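Local coordinates for putative phenazine biosynthesis PhzC/PhzF protein (Clostridium difficile, PDB 4DUN), which probably acts as an isomerase of the PhzF family, at residues E199-I211 with A225-V239. Numbering follows the deposited sequence.
With SO4 (sulfate ion), chain B.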
loop_
_atom_site.group_PDB
_atom_site.type_symbol
_atom_site.label_atom_id
_atom_site.label_comp_id
_atom_site.label_asym_id
_atom_site.label_seq_id
_atom_site.Cartn_x
_atom_site.Cartn_y
_atom_site.Cartn_z
ATOM N N GLU A 199 -7.692 7.009 -8.378
ATOM C CA GLU A 199 -8.832 7.850 -8.042
ATOM C C GLU A 199 -8.698 8.239 -6.574
ATOM O O GLU A 199 -8.519 7.380 -5.718
ATOM C CB GLU A 199 -10.151 7.125 -8.320
ATOM C CG GLU A 199 -11.340 7.894 -7.783
ATOM C CD GLU A 199 -12.689 7.267 -8.056
ATOM O OE1 GLU A 199 -12.743 6.139 -8.595
ATOM O OE2 GLU A 199 -13.701 7.908 -7.705
ATOM N N ASP A 200 -8.752 9.534 -6.283
ATOM C CA ASP A 200 -8.605 9.993 -4.902
ATOM C C ASP A 200 -9.867 9.618 -4.092
ATOM O O ASP A 200 -10.970 9.933 -4.527
ATOM C CB ASP A 200 -8.414 11.511 -4.916
ATOM C CG ASP A 200 -7.744 12.104 -3.700
ATOM O OD1 ASP A 200 -7.129 11.329 -2.901
ATOM O OD2 ASP A 200 -7.773 13.333 -3.569
ATOM N N PRO A 201 -9.733 8.907 -2.949
ATOM C CA PRO A 201 -10.929 8.523 -2.170
ATOM C C PRO A 201 -11.790 9.729 -1.753
ATOM O O PRO A 201 -13.004 9.700 -1.948
ATOM C CB PRO A 201 -10.336 7.797 -0.957
ATOM C CG PRO A 201 -9.032 7.224 -1.495
ATOM C CD PRO A 201 -8.505 8.366 -2.333
ATOM N N VAL A 202 -11.178 10.767 -1.168
ATOM C CA VAL A 202 -11.872 11.994 -0.733
ATOM C C VAL A 202 -10.913 13.158 -0.924
ATOM O O VAL A 202 -9.761 13.077 -0.488
ATOM C CB VAL A 202 -12.438 11.998 0.726
ATOM C CG1 VAL A 202 -13.498 13.091 0.880
ATOM C CG2 VAL A 202 -13.026 10.649 1.125
ATOM N N THR A 203 -11.387 14.229 -1.561
ATOM C CA THR A 203 -10.559 15.398 -1.841
ATOM C C THR A 203 -11.169 16.649 -1.213
ATOM O O THR A 203 -12.255 17.067 -1.606
ATOM C CB THR A 203 -10.424 15.579 -3.375
ATOM O OG1 THR A 203 -10.180 14.319 -4.008
ATOM C CG2 THR A 203 -9.332 16.614 -3.764
ATOM N N GLY A 204 -10.470 17.246 -0.260
ATOM C CA GLY A 204 -10.972 18.476 0.342
ATOM C C GLY A 204 -10.853 19.688 -0.570
ATOM O O GLY A 204 -11.812 20.447 -0.717
ATOM N N SER A 205 -9.694 19.871 -1.212
ATOM C CA SER A 205 -9.379 21.088 -1.995
ATOM C C SER A 205 -10.233 21.282 -3.265
ATOM O O SER A 205 -10.438 22.428 -3.668
ATOM C CB SER A 205 -7.899 21.156 -2.350
ATOM O OG SER A 205 -7.465 20.025 -3.084
ATOM N N SER A 206 -10.754 20.201 -3.875
ATOM C CA SER A 206 -11.688 20.328 -5.009
ATOM C C SER A 206 -12.954 21.103 -4.564
ATOM O O SER A 206 -13.578 21.797 -5.371
ATOM C CB SER A 206 -12.085 18.942 -5.506
ATOM O OG SER A 206 -12.668 18.205 -4.438
ATOM N N HIS A 207 -13.298 21.015 -3.259
ATOM C CA HIS A 207 -14.483 21.682 -2.726
ATOM C C HIS A 207 -14.286 23.215 -2.658
ATOM O O HIS A 207 -15.280 23.935 -2.579
ATOM C CB HIS A 207 -14.953 21.043 -1.404
ATOM C CG HIS A 207 -15.485 19.658 -1.649
ATOM N ND1 HIS A 207 -14.635 18.583 -1.801
ATOM C CD2 HIS A 207 -16.752 19.250 -1.923
ATOM C CE1 HIS A 207 -15.407 17.548 -2.110
ATOM N NE2 HIS A 207 -16.691 17.896 -2.164
ATOM N N CYS A 208 -13.037 23.724 -2.843
ATOM C CA CYS A 208 -12.798 25.171 -3.013
ATOM C C CYS A 208 -13.541 25.690 -4.242
ATOM O O CYS A 208 -13.972 26.837 -4.249
ATOM C CB CYS A 208 -11.309 25.461 -3.131
ATOM S SG CYS A 208 -10.404 25.116 -1.617
ATOM N N ASN A 209 -13.643 24.855 -5.290
ATOM C CA ASN A 209 -14.362 25.174 -6.521
ATOM C C ASN A 209 -15.792 24.681 -6.484
ATOM O O ASN A 209 -16.680 25.371 -6.971
ATOM C CB ASN A 209 -13.702 24.528 -7.745
ATOM C CG ASN A 209 -12.222 24.736 -7.932
ATOM O OD1 ASN A 209 -11.515 23.798 -8.287
ATOM N ND2 ASN A 209 -11.729 25.969 -7.803
ATOM N N LEU A 210 -16.007 23.440 -6.007
ATOM C CA LEU A 210 -17.325 22.814 -6.071
ATOM C C LEU A 210 -18.339 23.530 -5.209
ATOM O O LEU A 210 -19.488 23.671 -5.637
ATOM C CB LEU A 210 -17.262 21.311 -5.704
ATOM C CG LEU A 210 -16.482 20.416 -6.686
ATOM C CD1 LEU A 210 -16.305 19.007 -6.107
ATOM C CD2 LEU A 210 -17.163 20.360 -8.099
ATOM N N ILE A 211 -17.918 24.030 -4.030
ATOM C CA ILE A 211 -18.828 24.726 -3.106
ATOM C C ILE A 211 -19.365 26.027 -3.760
ATOM O O ILE A 211 -20.591 26.115 -3.865
ATOM C CB ILE A 211 -18.219 24.972 -1.713
ATOM C CG1 ILE A 211 -18.001 23.608 -0.968
ATOM C CG2 ILE A 211 -19.082 25.946 -0.896
ATOM C CD1 ILE A 211 -17.152 23.729 0.322
ATOM N N ALA A 225 -21.989 17.117 0.485
ATOM C CA ALA A 225 -21.426 16.556 -0.741
ATOM C C ALA A 225 -20.940 15.149 -0.487
ATOM O O ALA A 225 -20.528 14.815 0.627
ATOM C CB ALA A 225 -20.269 17.420 -1.229
ATOM N N ALA A 226 -20.964 14.334 -1.519
ATOM C CA ALA A 226 -20.408 12.986 -1.440
ATOM C C ALA A 226 -19.336 12.867 -2.494
ATOM O O ALA A 226 -19.441 13.472 -3.566
ATOM C CB ALA A 226 -21.498 11.924 -1.655
ATOM N N GLN A 227 -18.282 12.144 -2.176
ATOM C CA GLN A 227 -17.238 11.810 -3.136
ATOM C C GLN A 227 -17.457 10.338 -3.409
ATOM O O GLN A 227 -17.341 9.528 -2.487
ATOM C CB GLN A 227 -15.821 12.147 -2.636
ATOM C CG GLN A 227 -14.819 11.998 -3.788
ATOM C CD GLN A 227 -13.628 12.905 -3.681
ATOM O OE1 GLN A 227 -13.716 14.045 -3.195
ATOM N NE2 GLN A 227 -12.482 12.423 -4.155
ATOM N N LEU A 228 -17.885 10.008 -4.639
ATOM C CA LEU A 228 -18.326 8.666 -4.993
ATOM C C LEU A 228 -17.193 7.756 -5.481
ATOM O O LEU A 228 -17.298 7.083 -6.512
ATOM C CB LEU A 228 -19.483 8.761 -6.020
ATOM C CG LEU A 228 -20.743 9.498 -5.529
ATOM C CD1 LEU A 228 -21.808 9.515 -6.622
ATOM C CD2 LEU A 228 -21.317 8.877 -4.208
ATOM N N SER A 229 -16.120 7.696 -4.687
ATOM C CA SER A 229 -15.012 6.769 -4.897
ATOM C C SER A 229 -15.464 5.403 -4.363
ATOM O O SER A 229 -16.501 5.339 -3.692
ATOM C CB SER A 229 -13.774 7.262 -4.142
ATOM O OG SER A 229 -14.105 7.423 -2.768
ATOM N N ASN A 230 -14.673 4.348 -4.593
ATOM C CA ASN A 230 -14.928 2.990 -4.092
ATOM C C ASN A 230 -15.160 3.036 -2.570
ATOM O O ASN A 230 -16.171 2.535 -2.084
ATOM C CB ASN A 230 -13.723 2.084 -4.435
ATOM C CG ASN A 230 -13.871 0.634 -4.040
ATOM O OD1 ASN A 230 -14.974 0.066 -4.012
ATOM N ND2 ASN A 230 -12.749 -0.004 -3.738
ATOM N N ARG A 231 -14.257 3.714 -1.840
ATOM C CA ARG A 231 -14.352 3.857 -0.387
ATOM C C ARG A 231 -15.470 4.835 -0.001
ATOM O O ARG A 231 -16.251 4.538 0.908
ATOM C CB ARG A 231 -13.001 4.290 0.198
ATOM C CG ARG A 231 -11.912 3.200 0.046
ATOM C CD ARG A 231 -10.570 3.665 0.597
ATOM N NE ARG A 231 -10.652 3.968 2.026
ATOM C CZ ARG A 231 -10.268 3.160 3.009
ATOM N NH1 ARG A 231 -9.723 1.978 2.737
ATOM N NH2 ARG A 231 -10.408 3.534 4.271
ATOM N N GLY A 232 -15.545 5.952 -0.720
ATOM C CA GLY A 232 -16.572 6.976 -0.554
ATOM C C GLY A 232 -16.309 7.944 0.572
ATOM O O GLY A 232 -15.756 7.580 1.612
ATOM N N GLY A 233 -16.705 9.185 0.357
ATOM C CA GLY A 233 -16.539 10.210 1.376
ATOM C C GLY A 233 -17.735 11.120 1.488
ATOM O O GLY A 233 -18.493 11.271 0.533
ATOM N N ILE A 234 -17.924 11.683 2.681
ATOM C CA ILE A 234 -18.977 12.652 2.959
ATOM C C ILE A 234 -18.290 13.920 3.426
ATOM O O ILE A 234 -17.437 13.866 4.316
ATOM C CB ILE A 234 -20.025 12.129 3.978
ATOM C CG1 ILE A 234 -20.781 10.867 3.433
ATOM C CG2 ILE A 234 -20.989 13.252 4.398
ATOM C CD1 ILE A 234 -21.764 11.120 2.188
ATOM N N ILE A 235 -18.648 15.052 2.801
ATOM C CA ILE A 235 -18.051 16.352 3.094
ATOM C C ILE A 235 -19.133 17.350 3.428
ATOM O O ILE A 235 -20.028 17.588 2.602
ATOM C CB ILE A 235 -17.192 16.885 1.897
ATOM C CG1 ILE A 235 -16.204 15.820 1.332
ATOM C CG2 ILE A 235 -16.461 18.182 2.304
ATOM C CD1 ILE A 235 -16.828 14.867 0.224
ATOM N N GLN A 236 -19.044 17.944 4.618
ATOM C CA GLN A 236 -19.951 19.018 5.044
ATOM C C GLN A 236 -19.366 20.297 4.477
ATOM O O GLN A 236 -18.160 20.546 4.651
ATOM C CB GLN A 236 -20.117 19.098 6.582
ATOM C CG GLN A 236 -20.548 17.801 7.272
ATOM C CD GLN A 236 -21.824 17.206 6.736
ATOM O OE1 GLN A 236 -22.794 17.907 6.408
ATOM N NE2 GLN A 236 -21.844 15.888 6.623
ATOM N N CYS A 237 -20.195 21.068 3.770
ATOM C CA CYS A 237 -19.811 22.257 3.010
ATOM C C CYS A 237 -20.557 23.467 3.465
ATOM O O CYS A 237 -21.779 23.406 3.629
ATOM C CB CYS A 237 -20.084 22.027 1.528
ATOM S SG CYS A 237 -19.157 20.657 0.804
ATOM N N GLU A 238 -19.855 24.599 3.603
ATOM C CA GLU A 238 -20.485 25.860 3.990
ATOM C C GLU A 238 -19.755 27.046 3.381
ATOM O O GLU A 238 -18.527 27.139 3.480
ATOM C CB GLU A 238 -20.568 26.003 5.519
ATOM C CG GLU A 238 -21.292 27.260 5.976
ATOM C CD GLU A 238 -21.470 27.465 7.467
ATOM O OE1 GLU A 238 -21.150 26.540 8.248
ATOM O OE2 GLU A 238 -21.943 28.558 7.854
ATOM N N VAL A 239 -20.535 27.977 2.792
ATOM C CA VAL A 239 -20.041 29.223 2.197
ATOM C C VAL A 239 -19.931 30.185 3.376
ATOM O O VAL A 239 -20.938 30.422 4.069
ATOM C CB VAL A 239 -20.957 29.785 1.072
ATOM C CG1 VAL A 239 -20.426 31.114 0.536
ATOM C CG2 VAL A 239 -21.139 28.787 -0.056
HETATM S S SO4 B . -7.070 18.134 0.192
HETATM O O1 SO4 B . -5.638 17.880 0.221
HETATM O O2 SO4 B . -7.407 19.428 0.827
HETATM O O3 SO4 B . -7.461 18.162 -1.184
HETATM O O4 SO4 B . -7.750 17.081 0.927
HETATM O O HOH W 1 -12.621 4.509 -6.441
HETATM O O HOH W 2 -13.725 15.929 -5.266
HETATM O O HOH W 3 -18.174 16.169 -3.980
#
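The carboxamide of Q227, reaching from strand 225-227, meets the polypeptide at D200 to T203 and illustrates how one buried glutamine can satisfy the chain where strand 198-200 gives way to loop. Its extended side chain, with CG anti to the backbone N (chi1 -170°), brings both ends of the amide into use. NE2 gives an almost straight bond to T203 OG1 (3.0 Å, 172°), lying in the amide plane, and a more bent one to D200 O at 2.9 Å, which it meets from above the carbonyl plane. OE1 takes the backbone N-H of T203 and a proton from a water that also bonds S206 OG. The T203 hydroxyl is relayed onward, donating to D200 OD2 (2.6 Å), while D200 OD1 receives N20 ND2. Two residues on from Q227, S229 OG donates to P201 O at 2.7 Å, in the carbonyl plane and on a lone pair, and accepts from G232 N in an ST motif.

Toward helix 207-211 the contact is mixed, then apolar. H207 ND1 donates to T203 O (2.8 Å), which lies in the plane of the ring and helps fix its rotation; I235 covers one face and L210 the other, and NE2 shares a water with A226 O. V202 CG1 meets I235 CD1, I211 CD1 packs on C237 CB, and I211 CG2 on V239 CG2.

G204 N, S205 N and S205 OG donate to a sulfate, probably from crystallisation, also bound by G73 N; R145 bonds S205 OG too. D200 lies near the predicted active-site residue E47 and a bound nickel ion. The turn leading into helix 207-211 is consistent with an anion site at a helix N-terminus, as in the diaminopimelate epimerase-like fold.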